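ESSB (Geobacillus thermodenitrificans, PDB 4ANO) probably takes part in protein export as an integral membrane component of the type VII secretion system, here represented by its cytoplasmic part. Local coordinates at residues Glu43-Val48 against Arg54-Ser59; Ile92-Lys97 against Ala150-Leu155; Asn114-Arg119 against Phe124-Gly129. All coordinates share one frame; numbering follows the deposited sequence.

Contact 1 of 3, residues Glu43-Val48 against Arg54-Ser59; sequences EVLKEV and RDIDVS
K46 bends twice along its chain (chi2 -68°, chi3 -71°). This folds the amine over to R54 and D55, although the side chain leaves the backbone heading away from them. R54 instead runs extended from CG to NE (chi2 -175°), past L45 O toward V48. K46 NZ donates to the backbone R54 O at 2.9 Å, a little out of the carbonyl plane. It also makes a salt bridge to D55 OD1 at 3.2 Å. The other carboxylate oxygen of D55 pairs with K68, so this acid probably shares its charge between two lysines. One water accepts from both K46 NZ and the backbone N of I56. Beside the amine, the aliphatic part of K46 makes apolar contact: I56 CD1 lies 3.6 Å from K46 CD and 4.0 Å from L45 CB. V48 CB sits over one face of the R54 guanidinium, 3.6 Å from NH1. A second water lies at the edge of that group, in its plane. It donates to L45 O and accepts from R54 NH1. R54 NE bonds L126 O and NH2 bridges to D49, so the guanidinium is fixed in rotation. The turn packs on outermost strand 53-58 of a four-stranded antiparallel sheet, a layout consistent with the N-lobe of a protein kinase-like fold.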
ATOM      1  N   GLU A  43      -1.829   8.186  19.833  1.00 21.22           N
ATOM      2  CA  GLU A  43      -2.575   7.066  20.463  1.00 23.50           C
ATOM      3  C   GLU A  43      -3.528   6.413  19.452  1.00 21.50           C
ATOM      4  O   GLU A  43      -3.742   5.166  19.532  1.00 25.19           O
ATOM      5  CB  GLU A  43      -3.220   7.500  21.824  1.00 24.94           C
ATOM      6  CG  GLU A  43      -3.901   6.296  22.651  1.00 28.84           C
ATOM      7  CD  GLU A  43      -5.074   5.655  21.964  1.00 32.82           C
ATOM      8  OE1 GLU A  43      -5.830   6.402  21.303  1.00 38.66           O
ATOM      9  OE2 GLU A  43      -5.288   4.398  22.106  1.00 33.71           O
ATOM     10  N   VAL A  44      -4.015   7.185  18.456  1.00 21.47           N
ATOM     11  CA  VAL A  44      -4.906   6.651  17.414  1.00 23.11           C
ATOM     12  C   VAL A  44      -4.235   5.468  16.657  1.00 22.06           C
ATOM     13  O   VAL A  44      -4.921   4.657  16.073  1.00 24.35           O
ATOM     14  CB  VAL A  44      -5.345   7.764  16.483  1.00 23.26           C
ATOM     15  CG1 VAL A  44      -4.192   8.293  15.563  1.00 22.49           C
ATOM     16  CG2 VAL A  44      -6.576   7.358  15.704  1.00 27.52           C
ATOM     17  N   LEU A  45      -2.897   5.359  16.727  1.00 20.53           N
ATOM     18  CA  LEU A  45      -2.194   4.346  15.946  1.00 21.86           C
ATOM     19  C   LEU A  45      -2.403   3.004  16.623  1.00 23.95           C
ATOM     20  O   LEU A  45      -2.208   1.981  15.944  1.00 23.77           O
ATOM     21  CB  LEU A  45      -0.691   4.653  15.870  1.00 22.46           C
ATOM     22  CG  LEU A  45      -0.292   5.810  14.869  1.00 22.22           C
ATOM     23  CD1 LEU A  45       1.300   5.973  14.868  1.00 22.72           C
ATOM     24  CD2 LEU A  45      -0.781   5.422  13.473  1.00 21.38           C
ATOM     25  N   LYS A  46      -2.872   3.040  17.881  1.00 24.85           N
ATOM     26  CA  LYS A  46      -3.216   1.754  18.599  1.00 30.32           C
ATOM     27  C   LYS A  46      -4.544   1.153  18.067  1.00 31.35           C
ATOM     28  O   LYS A  46      -4.923   0.001  18.404  1.00 34.24           O
ATOM     29  CB  LYS A  46      -3.345   1.958  20.118  1.00 28.90           C
ATOM     30  CG  LYS A  46      -2.187   2.584  20.881  1.00 34.97           C
ATOM     31  CD  LYS A  46      -0.923   1.734  20.972  1.00 36.78           C
ATOM     32  CE  LYS A  46      -1.102   0.557  21.880  1.00 36.02           C
ATOM     33  NZ  LYS A  46       0.202  -0.108  21.816  1.00 31.56           N
ATOM     34  N   GLU A  47      -5.226   1.959  17.270  0.50 31.50           N
ATOM     35  CA  GLU A  47      -6.595   1.710  16.868  0.50 32.38           C
ATOM     36  C   GLU A  47      -6.742   1.782  15.356  0.50 32.11           C
ATOM     37  O   GLU A  47      -7.697   2.371  14.813  0.50 32.08           O
ATOM     38  CB  GLU A  47      -7.579   2.646  17.622  0.50 32.20           C
ATOM     39  CG  GLU A  47      -7.876   2.259  19.113  0.50 34.60           C
ATOM     40  CD  GLU A  47      -7.065   3.074  20.087  0.50 37.65           C
ATOM     41  OE1 GLU A  47      -5.938   3.434  19.685  0.50 39.33           O
ATOM     42  OE2 GLU A  47      -7.543   3.399  21.219  0.50 33.61           O
ATOM     43  N   VAL A  48      -5.804   1.154  14.659  1.00 30.87           N
ATOM     44  CA  VAL A  48      -5.923   1.140  13.204  1.00 28.80           C
ATOM     45  C   VAL A  48      -6.727  -0.068  12.776  1.00 30.13           C
ATOM     46  O   VAL A  48      -7.709   0.057  12.066  1.00 32.47           O
ATOM     47  CB  VAL A  48      -4.569   1.200  12.503  1.00 27.40           C
ATOM     48  CG1 VAL A  48      -4.730   1.113  10.952  1.00 26.95           C
ATOM     49  CG2 VAL A  48      -3.845   2.481  13.020  1.00 28.61           C
ATOM     50  N   ARG A  54       0.628  -2.295  17.071  1.00 23.83           N
ATOM     51  CA  ARG A  54       1.600  -1.205  16.908  1.00 24.73           C
ATOM     52  C   ARG A  54       1.931  -0.689  18.264  1.00 24.97           C
ATOM     53  O   ARG A  54       1.021  -0.329  19.007  1.00 28.50           O
ATOM     54  CB  ARG A  54       1.061  -0.037  16.054  1.00 23.70           C
ATOM     55  CG  ARG A  54       0.693  -0.465  14.653  1.00 25.42           C
ATOM     56  CD  ARG A  54       0.241   0.684  13.682  1.00 32.38           C
ATOM     57  NE  ARG A  54      -0.232   0.124  12.374  1.00 30.26           N
ATOM     58  CZ  ARG A  54      -1.216  -0.734  12.159  1.00 36.76           C
ATOM     59  NH1 ARG A  54      -2.018  -1.288  13.120  1.00 35.41           N
ATOM     60  NH2 ARG A  54      -1.413  -1.122  10.927  1.00 35.70           N
ATOM     61  N   ASP A  55       3.218  -0.721  18.617  1.00 25.11           N
ATOM     62  CA  ASP A  55       3.631  -0.148  19.885  1.00 24.89           C
ATOM     63  C   ASP A  55       4.376   1.121  19.588  1.00 24.79           C
ATOM     64  O   ASP A  55       5.031   1.185  18.572  1.00 28.17           O
ATOM     65  CB  ASP A  55       4.511  -1.118  20.607  1.00 28.41           C
ATOM     66  CG  ASP A  55       3.706  -2.320  21.082  1.00 31.59           C
ATOM     67  OD1 ASP A  55       2.639  -2.110  21.729  1.00 36.49           O
ATOM     68  OD2 ASP A  55       4.165  -3.444  20.829  1.00 36.32           O
ATOM     69  N   ILE A  56       4.193   2.127  20.414  1.00 24.82           N
ATOM     70  CA  ILE A  56       4.666   3.518  20.040  1.00 22.37           C
ATOM     71  C   ILE A  56       5.549   3.963  21.260  1.00 23.41           C
ATOM     72  O   ILE A  56       5.135   3.892  22.398  1.00 24.46           O
ATOM     73  CB  ILE A  56       3.491   4.490  19.952  1.00 21.20           C
ATOM     74  CG1 ILE A  56       2.630   4.210  18.730  1.00 28.45           C
ATOM     75  CG2 ILE A  56       3.988   5.937  19.754  1.00 25.16           C
ATOM     76  CD1 ILE A  56       1.521   3.456  19.028  1.00 30.86           C
ATOM     77  N   ASP A  57       6.729   4.491  20.979  1.00 23.10           N
ATOM     78  CA  ASP A  57       7.562   5.056  22.045  1.00 24.94           C
ATOM     79  C   ASP A  57       7.923   6.461  21.632  1.00 21.82           C
ATOM     80  O   ASP A  57       8.658   6.645  20.653  1.00 25.06           O
ATOM     81  CB  ASP A  57       8.898   4.346  22.253  1.00 27.19           C
ATOM     82  CG  ASP A  57       9.617   4.874  23.520  1.00 31.19           C
ATOM     83  OD1 ASP A  57       8.983   4.974  24.620  1.00 34.93           O
ATOM     84  OD2 ASP A  57      10.825   5.135  23.458  1.00 35.31           O
ATOM     85  N   VAL A  58       7.417   7.457  22.359  1.00 23.11           N
ATOM     86  CA  VAL A  58       7.769   8.857  22.151  1.00 22.87           C
ATOM     87  C   VAL A  58       8.837   9.178  23.230  1.00 25.98           C
ATOM     88  O   VAL A  58       8.517   9.322  24.424  1.00 26.81           O
ATOM     89  CB  VAL A  58       6.541   9.783  22.282  1.00 25.43           C
ATOM     90  CG1 VAL A  58       6.906  11.203  22.034  1.00 25.58           C
ATOM     91  CG2 VAL A  58       5.455   9.327  21.258  1.00 24.57           C
ATOM     92  N   SER A  59      10.074   9.281  22.795  0.50 25.24           N
ATOM     93  CA  SER A  59      11.200   9.642  23.685  0.50 24.90           C
ATOM     94  C   SER A  59      11.495  11.124  23.469  0.50 25.22           C
ATOM     95  O   SER A  59      10.910  11.769  22.595  0.50 23.33           O
ATOM     96  CB  SER A  59      12.386   8.755  23.308  0.50 24.32           C
ATOM     97  OG  SER A  59      12.951   9.106  22.042  0.50 20.93           O
TER
HETATM   98  O   HOH W   1      -2.707  -0.615  16.071  1.00 41.39           O
HETATM   99  O   HOH W   2       2.439   1.425  22.557  1.00 28.35           O

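Contact 2 of 3, residues Ile92-Lys97 against Ala150-Leu155; sequences IHLVSK and ATVLAL
L94 and V95 of helix 84-98 face T151 and V152 of helix 141-155 in a buried, antiparallel helix pair. The order of elements is consistent with the helical C-lobe of a protein kinase-like fold, where these would be the E and F helices. The axes of the two segments run 168° apart and approach to 10.6 Å, so the touch is made by side-chain ends. L94 has CG anti to its own N (chi1 177°), which sends the isobutyl group across the gap. Its CD2 meets the methyl CG2 of T151 at 3.9 Å, with the two side chains at about a right angle. L94 CD2 also lies 4.4 Å from V152 CG2. One residue on, V95 CG2 meets V152 CG2 at 4.0 Å, again methyl to methyl and at about a right angle. T151 turns its hydroxyl back to its own helix, where OG1 bonds the backbone O of E147. Only its methyl is offered to L94. L94 also touches P123 and F125 of strand 123-125, and V110. With methyls alone at the interface, the pair is held by dispersion and by the exclusion of water, without directional bonds.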
ATOM      1  N   ILE A  92      -8.231  -4.993  -6.326  1.00 25.68           N
ATOM      2  CA  ILE A  92      -9.563  -4.415  -6.072  1.00 25.25           C
ATOM      3  C   ILE A  92      -9.883  -4.130  -4.600  1.00 27.01           C
ATOM      4  O   ILE A  92     -10.352  -3.023  -4.264  1.00 26.99           O
ATOM      5  CB  ILE A  92     -10.671  -5.276  -6.793  1.00 27.00           C
ATOM      6  CG1 ILE A  92     -10.463  -5.223  -8.323  1.00 28.17           C
ATOM      7  CG2 ILE A  92     -12.058  -4.836  -6.386  1.00 27.08           C
ATOM      8  CD1 ILE A  92     -11.413  -6.160  -9.138  1.00 32.29           C
ATOM      9  N   HIS A  93      -9.605  -5.071  -3.723  1.00 27.14           N
ATOM     10  CA  HIS A  93      -9.750  -4.834  -2.304  1.00 29.87           C
ATOM     11  C   HIS A  93      -8.868  -3.684  -1.825  1.00 27.01           C
ATOM     12  O   HIS A  93      -9.301  -2.891  -1.013  1.00 25.25           O
ATOM     13  CB  HIS A  93      -9.357  -6.053  -1.477  1.00 27.93           C
ATOM     14  CG  HIS A  93     -10.185  -7.281  -1.732  1.00 37.07           C
ATOM     15  ND1 HIS A  93      -9.616  -8.529  -1.846  1.00 39.29           N
ATOM     16  CD2 HIS A  93     -11.521  -7.465  -1.873  1.00 42.10           C
ATOM     17  CE1 HIS A  93     -10.558  -9.434  -2.064  1.00 43.12           C
ATOM     18  NE2 HIS A  93     -11.724  -8.813  -2.103  1.00 43.86           N
ATOM     19  N   LEU A  94      -7.636  -3.596  -2.305  1.00 26.03           N
ATOM     20  CA  LEU A  94      -6.765  -2.446  -1.985  1.00 24.79           C
ATOM     21  C   LEU A  94      -7.387  -1.122  -2.380  1.00 25.01           C
ATOM     22  O   LEU A  94      -7.456  -0.163  -1.585  1.00 24.38           O
ATOM     23  CB  LEU A  94      -5.379  -2.603  -2.678  1.00 21.92           C
ATOM     24  CG  LEU A  94      -4.447  -1.397  -2.431  1.00 24.26           C
ATOM     25  CD1 LEU A  94      -4.062  -1.211  -0.984  1.00 25.46           C
ATOM     26  CD2 LEU A  94      -3.126  -1.634  -3.238  1.00 22.64           C
ATOM     27  N   VAL A  95      -7.908  -1.061  -3.588  1.00 23.90           N
ATOM     28  CA  VAL A  95      -8.431   0.227  -4.091  1.00 25.80           C
ATOM     29  C   VAL A  95      -9.692   0.548  -3.287  1.00 28.09           C
ATOM     30  O   VAL A  95      -9.867   1.658  -2.866  1.00 26.23           O
ATOM     31  CB  VAL A  95      -8.749   0.158  -5.622  1.00 26.22           C
ATOM     32  CG1 VAL A  95      -9.439   1.432  -6.088  1.00 28.60           C
ATOM     33  CG2 VAL A  95      -7.460  -0.101  -6.407  1.00 26.14           C
ATOM     34  N   SER A  96     -10.498  -0.461  -2.974  0.50 28.18           N
ATOM     35  CA  SER A  96     -11.677  -0.244  -2.103  0.50 30.70           C
ATOM     36  C   SER A  96     -11.399   0.227  -0.650  0.50 30.10           C
ATOM     37  O   SER A  96     -12.282   0.802   0.014  0.50 31.69           O
ATOM     38  CB  SER A  96     -12.581  -1.487  -2.106  0.50 31.51           C
ATOM     39  OG  SER A  96     -12.136  -2.452  -1.149  0.50 35.40           O
ATOM     40  N   LYS A  97     -10.178   0.008  -0.157  0.50 27.74           N
ATOM     41  CA  LYS A  97      -9.828   0.339   1.230  0.50 26.98           C
ATOM     42  C   LYS A  97      -9.330   1.752   1.374  0.50 26.05           C
ATOM     43  O   LYS A  97      -9.477   2.360   2.433  0.50 26.68           O
ATOM     44  CB  LYS A  97      -8.756  -0.599   1.765  0.50 26.52           C
ATOM     45  CG  LYS A  97      -8.229  -0.203   3.092  0.50 28.24           C
ATOM     46  CD  LYS A  97      -7.796  -1.384   3.905  0.50 31.95           C
ATOM     47  CE  LYS A  97      -6.854  -0.911   4.974  0.50 30.23           C
ATOM     48  NZ  LYS A  97      -7.445   0.050   5.979  0.50 32.78           N
ATOM     49  N   ALA A 150       0.628   2.587  -9.141  1.00 19.39           N
ATOM     50  CA  ALA A 150       1.925   1.926  -9.259  1.00 19.51           C
ATOM     51  C   ALA A 150       1.883   0.600  -8.506  1.00 20.78           C
ATOM     52  O   ALA A 150       2.480  -0.396  -8.939  1.00 20.35           O
ATOM     53  CB  ALA A 150       3.041   2.787  -8.791  1.00 20.26           C
ATOM     54  N   THR A 151       1.293   0.629  -7.299  1.00 20.65           N
ATOM     55  CA  THR A 151       1.200  -0.601  -6.446  1.00 19.62           C
ATOM     56  C   THR A 151       0.347  -1.694  -7.108  1.00 21.53           C
ATOM     57  O   THR A 151       0.697  -2.897  -7.175  1.00 19.30           O
ATOM     58  CB  THR A 151       0.682  -0.287  -5.054  1.00 18.54           C
ATOM     59  OG1 THR A 151       1.612   0.640  -4.474  1.00 17.84           O
ATOM     60  CG2 THR A 151       0.596  -1.591  -4.242  1.00 18.06           C
ATOM     61  N   VAL A 152      -0.786  -1.289  -7.655  1.00 20.18           N
ATOM     62  CA  VAL A 152      -1.634  -2.238  -8.369  1.00 19.77           C
ATOM     63  C   VAL A 152      -0.926  -2.790  -9.624  1.00 19.84           C
ATOM     64  O   VAL A 152      -0.994  -4.032  -9.841  1.00 21.14           O
ATOM     65  CB  VAL A 152      -2.901  -1.454  -8.809  1.00 19.18           C
ATOM     66  CG1 VAL A 152      -3.700  -2.238  -9.907  1.00 23.96           C
ATOM     67  CG2 VAL A 152      -3.782  -1.215  -7.577  1.00 21.10           C
ATOM     68  N   LEU A 153      -0.242  -1.937 -10.391  1.00 20.74           N
ATOM     69  CA  LEU A 153       0.544  -2.456 -11.553  1.00 22.18           C
ATOM     70  C   LEU A 153       1.656  -3.375 -11.113  1.00 22.43           C
ATOM     71  O   LEU A 153       1.930  -4.430 -11.709  1.00 25.05           O
ATOM     72  CB  LEU A 153       1.108  -1.336 -12.416  1.00 21.93           C
ATOM     73  CG  LEU A 153      -0.033  -0.635 -13.165  1.00 22.59           C
ATOM     74  CD1 LEU A 153       0.380   0.683 -13.803  1.00 32.18           C
ATOM     75  CD2 LEU A 153      -0.684  -1.527 -14.119  1.00 25.43           C
ATOM     76  N   ALA A 154       2.360  -3.015 -10.056  1.00 21.67           N
ATOM     77  CA  ALA A 154       3.378  -3.907  -9.521  1.00 20.67           C
ATOM     78  C   ALA A 154       2.788  -5.271  -9.088  1.00 23.76           C
ATOM     79  O   ALA A 154       3.446  -6.300  -9.224  1.00 24.61           O
ATOM     80  CB  ALA A 154       4.103  -3.281  -8.380  1.00 24.22           C
ATOM     81  N   LEU A 155       1.578  -5.281  -8.567  1.00 21.20           N
ATOM     82  CA  LEU A 155       0.996  -6.523  -8.082  1.00 23.72           C
ATOM     83  C   LEU A 155       0.428  -7.401  -9.242  1.00 23.36           C
ATOM     84  O   LEU A 155       0.526  -8.641  -9.173  1.00 26.29           O
ATOM     85  CB  LEU A 155      -0.112  -6.171  -7.119  1.00 21.02           C
ATOM     86  CG  LEU A 155      -0.886  -7.298  -6.458  1.00 26.06           C
ATOM     87  CD1 LEU A 155       0.131  -8.105  -5.654  1.00 28.72           C
ATOM     88  CD2 LEU A 155      -1.956  -6.749  -5.554  1.00 24.29           C
TER

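Contact 3 of 3, residues Asn114-Arg119 against Phe124-Gly129; sequences NLMFNR and FFLHVG
N114 grips H127 with both ends of its side-chain amide. Its OD1 accepts from H127 N at 2.7 Å, nearly straight (169°). Its ND2 donates to H127 O at 3.0 Å and 171°, on a carbonyl lone pair and in the amide plane of N114. The backbone adds a third bond, L126 N to N114 O at 2.9 Å, but here the donor stands above the carbonyl plane. CG of N114 is anti to its N (chi1 -156°), which lays the amide alongside H127. Further along, M116 and F124 form an antiparallel hydrogen-bonded pair, with M116 N to F124 O at 2.9 Å and F124 N to M116 O at 2.8 Å. L115 and F125 are the non-hydrogen-bonded pair; L115 CD2 presses on F125 CE1 at 3.4 Å. On the opposite face, CG of M116, a selenomethionine, meets L126 CD1 at 4.0 Å. N118 ND2 lies at the edge of the F124 ring and bonds E122. In the outer shell, I109 O takes a second hydrogen from N114 ND2, and P135 O holds H127 NE2. An alanine here removes the amide, and H127 N and O and I109 O are likely to be left without this partner, with the chain at H127 less firmly held. The side-chain amide thus extends the backbone ladder of the hairpin past its last strand pair, pairing the backbone N and O of buried H127.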
ATOM      1  N   ASN A 114       4.832  -1.565   2.376  1.00 19.97           N
ATOM      2  CA  ASN A 114       3.926  -1.216   3.464  1.00 20.54           C
ATOM      3  C   ASN A 114       2.675  -2.057   3.561  1.00 20.22           C
ATOM      4  O   ASN A 114       1.752  -1.710   4.292  1.00 23.65           O
ATOM      5  CB  ASN A 114       3.558   0.263   3.359  1.00 19.18           C
ATOM      6  CG  ASN A 114       3.144   0.841   4.681  1.00 21.14           C
ATOM      7  OD1 ASN A 114       3.645   0.455   5.766  1.00 22.51           O
ATOM      8  ND2 ASN A 114       2.212   1.806   4.612  1.00 19.79           N
ATOM      9  N   LEU A 115       2.627  -3.135   2.781  1.00 20.46           N
ATOM     10  CA  LEU A 115       1.406  -3.912   2.773  1.00 20.90           C
ATOM     11  C   LEU A 115       1.614  -5.375   3.153  1.00 22.53           C
ATOM     12  O   LEU A 115       2.547  -5.992   2.685  1.00 24.32           O
ATOM     13  CB  LEU A 115       0.839  -3.917   1.386  1.00 23.97           C
ATOM     14  CG  LEU A 115       0.209  -2.637   0.839  1.00 24.62           C
ATOM     15  CD1 LEU A 115      -0.069  -2.758  -0.664  1.00 28.46           C
ATOM     16  CD2 LEU A 115      -1.118  -2.327   1.601  1.00 30.07           C
HETATM   17  N   MSE A 116       0.695  -5.931   3.936  0.50 22.38           N
HETATM   18  CA  MSE A 116       0.635  -7.405   4.099  0.50 23.23           C
HETATM   19  C   MSE A 116      -0.802  -7.866   3.920  0.50 23.11           C
HETATM   20  O   MSE A 116      -1.722  -7.027   3.897  0.50 23.71           O
HETATM   21  CB  MSE A 116       1.205  -7.841   5.438  0.50 23.79           C
HETATM   22  CG  MSE A 116       2.625  -7.381   5.683  0.50 26.40           C
HETATM   23 SE   MSE A 116       3.365  -8.428   7.140  0.50 29.15          SE
HETATM   24  CE  MSE A 116       3.290 -10.177   6.270  0.50 23.68           C
ATOM     25  N   PHE A 117      -1.026  -9.186   3.783  1.00 22.48           N
ATOM     26  CA  PHE A 117      -2.343  -9.703   3.363  1.00 23.90           C
ATOM     27  C   PHE A 117      -2.797 -10.822   4.235  1.00 23.17           C
ATOM     28  O   PHE A 117      -1.966 -11.558   4.664  1.00 26.34           O
ATOM     29  CB  PHE A 117      -2.273 -10.257   1.906  1.00 22.32           C
ATOM     30  CG  PHE A 117      -1.947  -9.130   0.917  1.00 23.40           C
ATOM     31  CD1 PHE A 117      -0.647  -8.711   0.707  1.00 21.71           C
ATOM     32  CD2 PHE A 117      -2.989  -8.533   0.203  1.00 27.87           C
ATOM     33  CE1 PHE A 117      -0.371  -7.617  -0.177  1.00 31.66           C
ATOM     34  CE2 PHE A 117      -2.739  -7.458  -0.678  1.00 31.62           C
ATOM     35  CZ  PHE A 117      -1.427  -7.015  -0.892  1.00 31.74           C
ATOM     36  N   ASN A 118      -4.093 -10.929   4.462  1.00 26.19           N
ATOM     37  CA  ASN A 118      -4.605 -12.012   5.343  1.00 27.78           C
ATOM     38  C   ASN A 118      -4.924 -13.180   4.490  1.00 30.96           C
ATOM     39  O   ASN A 118      -4.671 -13.129   3.310  1.00 29.53           O
ATOM     40  CB  ASN A 118      -5.809 -11.533   6.166  1.00 29.26           C
ATOM     41  CG  ASN A 118      -7.037 -11.187   5.335  1.00 27.41           C
ATOM     42  OD1 ASN A 118      -7.153 -11.454   4.118  1.00 30.52           O
ATOM     43  ND2 ASN A 118      -8.010 -10.584   6.032  1.00 28.89           N
ATOM     44  N   ARG A 119      -5.504 -14.218   5.106  0.50 31.94           N
ATOM     45  CA  ARG A 119      -5.871 -15.473   4.433  0.50 33.67           C
ATOM     46  C   ARG A 119      -6.889 -15.269   3.284  0.50 34.88           C
ATOM     47  O   ARG A 119      -6.898 -16.063   2.344  0.50 35.72           O
ATOM     48  CB  ARG A 119      -6.410 -16.482   5.483  0.50 34.94           C
ATOM     49  CG  ARG A 119      -5.343 -17.023   6.458  0.50 33.24           C
ATOM     50  CD  ARG A 119      -5.842 -18.160   7.381  0.50 33.82           C
ATOM     51  NE  ARG A 119      -6.582 -17.722   8.565  0.50 32.39           N
ATOM     52  CZ  ARG A 119      -6.069 -17.660   9.809  0.50 35.35           C
ATOM     53  NH1 ARG A 119      -4.800 -18.019  10.032  0.50 35.67           N
ATOM     54  NH2 ARG A 119      -6.823 -17.266  10.844  0.50 28.90           N
ATOM     55  N   PHE A 124      -3.637  -5.110   4.414  1.00 22.65           N
ATOM     56  CA  PHE A 124      -3.432  -4.325   5.597  1.00 22.52           C
ATOM     57  C   PHE A 124      -2.181  -3.511   5.482  1.00 21.75           C
ATOM     58  O   PHE A 124      -1.161  -3.960   5.019  1.00 22.46           O
ATOM     59  CB  PHE A 124      -3.306  -5.184   6.842  1.00 22.23           C
ATOM     60  CG  PHE A 124      -4.564  -5.904   7.193  1.00 23.40           C
ATOM     61  CD1 PHE A 124      -5.051  -6.971   6.351  1.00 24.58           C
ATOM     62  CD2 PHE A 124      -5.331  -5.501   8.281  1.00 30.26           C
ATOM     63  CE1 PHE A 124      -6.296  -7.626   6.668  1.00 26.74           C
ATOM     64  CE2 PHE A 124      -6.549  -6.134   8.579  1.00 33.87           C
ATOM     65  CZ  PHE A 124      -7.027  -7.176   7.769  1.00 26.13           C
ATOM     66  N   PHE A 125      -2.212  -2.285   6.023  1.00 23.39           N
ATOM     67  CA  PHE A 125      -1.031  -1.447   6.045  1.00 21.37           C
ATOM     68  C   PHE A 125      -0.231  -1.640   7.274  1.00 22.96           C
ATOM     69  O   PHE A 125      -0.803  -1.826   8.381  1.00 26.04           O
ATOM     70  CB  PHE A 125      -1.432   0.062   5.968  1.00 22.31           C
ATOM     71  CG  PHE A 125      -2.079   0.407   4.721  1.00 24.61           C
ATOM     72  CD1 PHE A 125      -1.313   0.607   3.585  1.00 26.22           C
ATOM     73  CD2 PHE A 125      -3.441   0.487   4.626  1.00 29.84           C
ATOM     74  CE1 PHE A 125      -1.885   0.922   2.393  1.00 30.57           C
ATOM     75  CE2 PHE A 125      -4.051   0.744   3.422  1.00 35.23           C
ATOM     76  CZ  PHE A 125      -3.274   0.937   2.285  1.00 35.03           C
ATOM     77  N   LEU A 126       1.077  -1.561   7.153  1.00 22.87           N
ATOM     78  CA  LEU A 126       1.948  -1.604   8.223  1.00 22.62           C
ATOM     79  C   LEU A 126       2.047  -0.255   8.915  1.00 23.44           C
ATOM     80  O   LEU A 126       1.554  -0.091  10.040  1.00 28.24           O
ATOM     81  CB  LEU A 126       3.349  -2.063   7.786  1.00 25.25           C
ATOM     82  CG  LEU A 126       3.306  -3.547   7.352  1.00 27.25           C
ATOM     83  CD1 LEU A 126       4.452  -3.932   6.504  1.00 33.52           C
ATOM     84  CD2 LEU A 126       3.251  -4.429   8.626  1.00 26.88           C
ATOM     85  N   HIS A 127       2.660   0.692   8.264  1.00 20.31           N
ATOM     86  CA  HIS A 127       2.778   2.057   8.811  1.00 20.07           C
ATOM     87  C   HIS A 127       1.587   2.933   8.347  1.00 19.12           C
ATOM     88  O   HIS A 127       1.190   2.854   7.197  1.00 19.69           O
ATOM     89  CB  HIS A 127       4.030   2.735   8.322  1.00 19.39           C
ATOM     90  CG  HIS A 127       4.102   4.181   8.735  1.00 22.03           C
ATOM     91  ND1 HIS A 127       4.324   4.580  10.031  1.00 21.03           N
ATOM     92  CD2 HIS A 127       3.796   5.290   8.047  1.00 18.22           C
ATOM     93  CE1 HIS A 127       4.212   5.891  10.118  1.00 21.19           C
ATOM     94  NE2 HIS A 127       3.940   6.362   8.910  1.00 21.18           N
ATOM     95  N   VAL A 128       1.057   3.762   9.268  1.00 20.16           N
ATOM     96  CA  VAL A 128      -0.039   4.705   8.894  1.00 18.69           C
ATOM     97  C   VAL A 128       0.331   6.046   9.488  1.00 16.70           C
ATOM     98  O   VAL A 128       0.977   6.111  10.543  1.00 20.24           O
ATOM     99  CB  VAL A 128      -1.314   4.182   9.540  1.00 20.47           C
ATOM    100  CG1 VAL A 128      -2.413   5.106   9.271  1.00 21.03           C
ATOM    101  CG2 VAL A 128      -1.734   2.767   8.894  1.00 23.25           C
ATOM    102  N   GLY A 129       0.139   7.121   8.665  1.00 16.48           N
ATOM    103  CA  GLY A 129       0.347   8.525   9.169  1.00 15.35           C
ATOM    104  C   GLY A 129      -0.832   9.056   9.983  1.00 16.72           C
ATOM    105  O   GLY A 129      -1.919   8.467  10.081  1.00 16.02           O
TER

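How the contacts relate
From the N terminus, contact 1 comes first and closes a short loop, from 43-48 to strand 53-58 in the four-stranded sheet. It is complete before the other two begin. Contact 2 then opens on helix 84-98 and closes a long loop at helix 141-155. Contact 3, a hairpin within the three-stranded sheet, is nested inside that loop. It lies between the others and touches both. V48 CG1 of contact 1 packs on V128 CG2 of contact 3 at 4.0 Å, in addition to the bond from R54. L94 and T151 of contact 2 pack on L115, and L94 also on F125. Contacts 1 and 2 do not touch. The hairpin therefore links the four-stranded sheet to the helix pair 84-98 and 141-155.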